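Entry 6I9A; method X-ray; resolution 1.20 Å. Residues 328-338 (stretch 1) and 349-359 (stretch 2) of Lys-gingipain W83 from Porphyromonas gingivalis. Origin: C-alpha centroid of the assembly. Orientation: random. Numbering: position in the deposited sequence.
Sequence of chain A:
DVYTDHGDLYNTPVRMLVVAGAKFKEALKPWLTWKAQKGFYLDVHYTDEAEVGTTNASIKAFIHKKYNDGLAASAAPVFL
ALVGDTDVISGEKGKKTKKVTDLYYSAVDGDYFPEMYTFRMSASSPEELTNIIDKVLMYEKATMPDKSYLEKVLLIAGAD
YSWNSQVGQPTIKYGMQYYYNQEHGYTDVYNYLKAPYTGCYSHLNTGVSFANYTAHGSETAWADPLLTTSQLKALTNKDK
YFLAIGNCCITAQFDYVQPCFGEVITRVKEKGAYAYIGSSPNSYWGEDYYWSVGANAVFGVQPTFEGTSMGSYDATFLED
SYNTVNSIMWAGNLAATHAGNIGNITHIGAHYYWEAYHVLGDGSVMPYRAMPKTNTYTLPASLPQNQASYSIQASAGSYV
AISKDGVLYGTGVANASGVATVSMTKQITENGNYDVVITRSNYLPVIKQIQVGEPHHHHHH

Stretch 1 328-338: IMWAGNLAATH
Stretch 2 349-359: GAHYYWEAYHV

How do the two stretches lie against each other? Residues 328-338 are helical throughout; opposite them, residues 350-356 form a helix that gives way to a strand at 357-359. The helices run antiparallel, at 167°, with axes 9.1 Å apart at closest. CA-CA distances set the register: Met329 to Tyr357 7.3 Å, Asn333 to Tyr353 6.3 Å, Thr337 to Ala350 4.8 Å. The close end suits small Ala350, whose CB lies 3.5 Å from Thr337 OG1. Gly349 sits at the N-cap position of the second helix at phi/psi 106/154, angles that call for glycine.

Why does Trp354 lose the most surface? Its CA-to-CB bond points sideways, but chi1 -72° (m) and chi2 98° bring the indole among Trp330, Asn333, Leu334 and Thr337. Its NE1 donates to Thr337 OG1 at 3.0 Å, while that OG1, with chi1 m, donates to Asn333 O at 2.8 Å, so one hydroxyl serves both helices. The far edge meets the face of Trp330 (chi1 t, chi2 -89°), CZ3 of Trp354 lying 3.6 Å from CE3 of Trp330, planes at 73°.

What does Asn333 contribute? Its CA-to-CB bond points toward the other stretch, with chi1 -68° (m) and chi2 -11°, placing CB 3.5 Å above the centroid of the six-membered ring of Trp354. Its buried amide is satisfied: OD1 is hydrogen-bonded elsewhere in the structure, and ND2 donates a weak bond, 2.9 Å from ND2 to the oxygen of a water; that water in turn donates to Trp354 O at 2.8 Å and Tyr357 O at 2.7 Å, measured from its oxygen.

How is the strand end reached? Met329, extended through chi1 and chi2 (both t) before chi3 82° (p), reaches across with SD 3.4 Å from His358 C, 3.8 Å from Tyr357 CB and 3.9 Å from Val359 CG2. Its long, unbranched side chain spans the wider gap here.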

# COMPACT_ATOMS: atom_id res chain seq x y z
N ILE A 328 -0.07 -4.52 4.41
CA ILE A 328 -0.10 -5.93 3.91
C ILE A 328 1.35 -6.42 3.87
O ILE A 328 1.67 -7.54 4.32
CB ILE A 328 -0.78 -6.02 2.54
CG1 ILE A 328 -2.25 -5.57 2.65
CG2 ILE A 328 -0.66 -7.42 1.98
CD1 ILE A 328 -2.95 -5.46 1.31
N MET A 329 2.25 -5.59 3.30
CA MET A 329 3.68 -5.95 3.23
C MET A 329 4.29 -6.08 4.62
O MET A 329 5.05 -7.00 4.89
CB MET A 329 4.40 -4.89 2.39
CG MET A 329 5.89 -5.18 2.21
SD MET A 329 6.71 -3.99 1.15
CE MET A 329 7.02 -2.63 2.29
N TRP A 330 3.93 -5.15 5.52
CA TRP A 330 4.41 -5.14 6.89
C TRP A 330 4.04 -6.46 7.57
O TRP A 330 4.87 -7.11 8.20
CB TRP A 330 3.74 -3.97 7.62
CG TRP A 330 4.28 -3.77 9.00
CD1 TRP A 330 3.83 -4.34 10.15
CD2 TRP A 330 5.31 -2.86 9.37
NE1 TRP A 330 4.57 -3.85 11.23
CE2 TRP A 330 5.47 -2.94 10.77
CE3 TRP A 330 6.12 -2.00 8.64
CZ2 TRP A 330 6.43 -2.17 11.45
CZ3 TRP A 330 7.05 -1.25 9.31
CH2 TRP A 330 7.20 -1.34 10.69
N ALA A 331 2.78 -6.88 7.46
CA ALA A 331 2.30 -8.13 8.08
C ALA A 331 3.07 -9.33 7.53
O ALA A 331 3.43 -10.24 8.29
CB ALA A 331 0.80 -8.28 7.82
N GLY A 332 3.33 -9.36 6.22
CA GLY A 332 4.10 -10.48 5.66
C GLY A 332 5.47 -10.54 6.25
O GLY A 332 5.97 -11.60 6.67
N ASN A 333 6.13 -9.37 6.34
CA ASN A 333 7.46 -9.34 6.93
C ASN A 333 7.45 -9.70 8.40
O ASN A 333 8.38 -10.37 8.86
CB ASN A 333 8.10 -7.98 6.71
CG ASN A 333 8.45 -7.65 5.28
OD1 ASN A 333 8.42 -8.51 4.39
ND2 ASN A 333 8.76 -6.35 5.06
N LEU A 334 6.39 -9.32 9.14
CA LEU A 334 6.29 -9.74 10.53
C LEU A 334 6.21 -11.24 10.64
O LEU A 334 6.83 -11.84 11.51
CB LEU A 334 5.05 -9.14 11.20
CG LEU A 334 5.04 -7.64 11.49
CD1 LEU A 334 3.68 -7.29 12.10
CD2 LEU A 334 6.14 -7.26 12.49
N ALA A 335 5.43 -11.87 9.75
CA ALA A 335 5.29 -13.33 9.81
C ALA A 335 6.64 -14.01 9.51
O ALA A 335 6.99 -15.00 10.18
CB ALA A 335 4.22 -13.78 8.81
N ALA A 336 7.38 -13.51 8.50
CA ALA A 336 8.68 -14.11 8.22
C ALA A 336 9.62 -13.92 9.42
O ALA A 336 10.47 -14.78 9.69
CB ALA A 336 9.27 -13.45 6.98
N THR A 337 9.47 -12.78 10.15
CA THR A 337 10.31 -12.54 11.31
C THR A 337 9.89 -13.47 12.44
O THR A 337 10.76 -14.07 13.13
CB THR A 337 10.15 -11.06 11.74
OG1 THR A 337 10.50 -10.21 10.63
CG2 THR A 337 11.10 -10.71 12.87
N HIS A 338 8.59 -13.60 12.69
CA HIS A 338 8.09 -14.45 13.75
C HIS A 338 8.54 -15.89 13.53
O HIS A 338 8.89 -16.59 14.50
CB HIS A 338 6.54 -14.37 13.81
CG HIS A 338 5.96 -15.05 14.98
ND1 HIS A 338 6.25 -14.65 16.26
CD2 HIS A 338 5.07 -16.07 15.02
CE1 HIS A 338 5.52 -15.43 17.05
NE2 HIS A 338 4.78 -16.29 16.33
N GLY A 349 16.31 -15.22 6.44
CA GLY A 349 16.36 -14.34 7.60
C GLY A 349 15.52 -13.08 7.46
O GLY A 349 15.27 -12.57 6.36
N ALA A 350 15.12 -12.57 8.61
CA ALA A 350 14.21 -11.43 8.69
C ALA A 350 14.86 -10.17 8.15
O ALA A 350 14.16 -9.38 7.47
CB ALA A 350 13.78 -11.20 10.13
N HIS A 351 16.10 -9.87 8.54
CA HIS A 351 16.71 -8.61 8.11
C HIS A 351 16.65 -8.50 6.56
O HIS A 351 16.29 -7.45 6.01
CB HIS A 351 18.13 -8.53 8.66
CG HIS A 351 18.79 -7.20 8.48
ND1 HIS A 351 20.00 -6.95 9.12
CD2 HIS A 351 18.41 -6.08 7.83
CE1 HIS A 351 20.35 -5.70 8.80
NE2 HIS A 351 19.41 -5.12 8.03
N TYR A 352 17.04 -9.58 5.88
CA TYR A 352 16.96 -9.63 4.44
C TYR A 352 15.55 -9.25 3.96
O TYR A 352 15.41 -8.48 3.02
CB TYR A 352 17.35 -11.04 3.98
CG TYR A 352 17.39 -11.24 2.49
CD1 TYR A 352 16.22 -11.42 1.77
CD2 TYR A 352 18.60 -11.37 1.81
CE1 TYR A 352 16.24 -11.69 0.40
CE2 TYR A 352 18.63 -11.65 0.45
CZ TYR A 352 17.46 -11.80 -0.25
OH TYR A 352 17.54 -12.14 -1.58
N TYR A 353 14.51 -9.86 4.57
CA TYR A 353 13.12 -9.58 4.12
C TYR A 353 12.74 -8.12 4.30
O TYR A 353 12.12 -7.54 3.38
CB TYR A 353 12.10 -10.51 4.80
CG TYR A 353 11.76 -11.65 3.85
CD1 TYR A 353 10.48 -11.79 3.33
CD2 TYR A 353 12.75 -12.51 3.38
CE1 TYR A 353 10.20 -12.75 2.36
CE2 TYR A 353 12.50 -13.42 2.37
CZ TYR A 353 11.22 -13.54 1.86
OH TYR A 353 10.98 -14.46 0.88
N TRP A 354 13.13 -7.48 5.42
CA TRP A 354 12.81 -6.06 5.59
C TRP A 354 13.54 -5.23 4.55
O TRP A 354 12.97 -4.23 4.10
CB TRP A 354 13.13 -5.63 7.02
CG TRP A 354 12.15 -6.17 8.02
CD1 TRP A 354 12.31 -7.29 8.82
CD2 TRP A 354 10.82 -5.69 8.26
NE1 TRP A 354 11.17 -7.50 9.56
CE2 TRP A 354 10.22 -6.53 9.23
CE3 TRP A 354 10.06 -4.64 7.71
CZ2 TRP A 354 8.92 -6.33 9.70
CZ3 TRP A 354 8.79 -4.42 8.20
CH2 TRP A 354 8.21 -5.27 9.16
N GLU A 355 14.76 -5.61 4.12
CA GLU A 355 15.45 -4.92 3.04
C GLU A 355 14.86 -5.24 1.65
O GLU A 355 15.05 -4.46 0.71
CB GLU A 355 16.93 -5.32 3.01
CG GLU A 355 17.80 -4.75 4.12
CD GLU A 355 19.26 -5.13 3.99
OE1 GLU A 355 19.58 -6.11 3.27
OE2 GLU A 355 20.09 -4.42 4.59
N ALA A 356 14.27 -6.43 1.50
CA ALA A 356 13.89 -6.94 0.19
C ALA A 356 12.57 -6.37 -0.36
O ALA A 356 12.50 -5.95 -1.51
CB ALA A 356 13.76 -8.47 0.26
N TYR A 357 11.50 -6.46 0.46
CA TYR A 357 10.16 -6.13 -0.04
C TYR A 357 9.94 -4.64 -0.09
O TYR A 357 10.36 -3.88 0.81
CB TYR A 357 9.10 -6.86 0.77
CG TYR A 357 8.77 -8.23 0.17
CD1 TYR A 357 9.50 -9.37 0.51
CD2 TYR A 357 7.77 -8.36 -0.79
CE1 TYR A 357 9.22 -10.60 -0.08
CE2 TYR A 357 7.47 -9.59 -1.35
CZ TYR A 357 8.19 -10.71 -0.99
OH TYR A 357 7.83 -11.90 -1.57
N HIS A 358 9.27 -4.21 -1.16
CA HIS A 358 8.95 -2.79 -1.36
C HIS A 358 7.55 -2.64 -1.87
O HIS A 358 7.02 -3.52 -2.55
CB HIS A 358 9.91 -2.22 -2.44
CG HIS A 358 11.32 -2.04 -1.95
ND1 HIS A 358 12.18 -3.11 -1.84
CD2 HIS A 358 11.96 -0.93 -1.50
CE1 HIS A 358 13.32 -2.61 -1.33
NE2 HIS A 358 13.22 -1.30 -1.10
N VAL A 359 7.02 -1.42 -1.61
CA VAL A 359 5.83 -0.95 -2.29
C VAL A 359 6.28 0.04 -3.39
O VAL A 359 6.97 1.03 -3.10
CB VAL A 359 4.84 -0.24 -1.35
CG1 VAL A 359 3.64 0.29 -2.17
CG2 VAL A 359 4.34 -1.18 -0.23
O HOH W 1 10.24 -4.41 3.48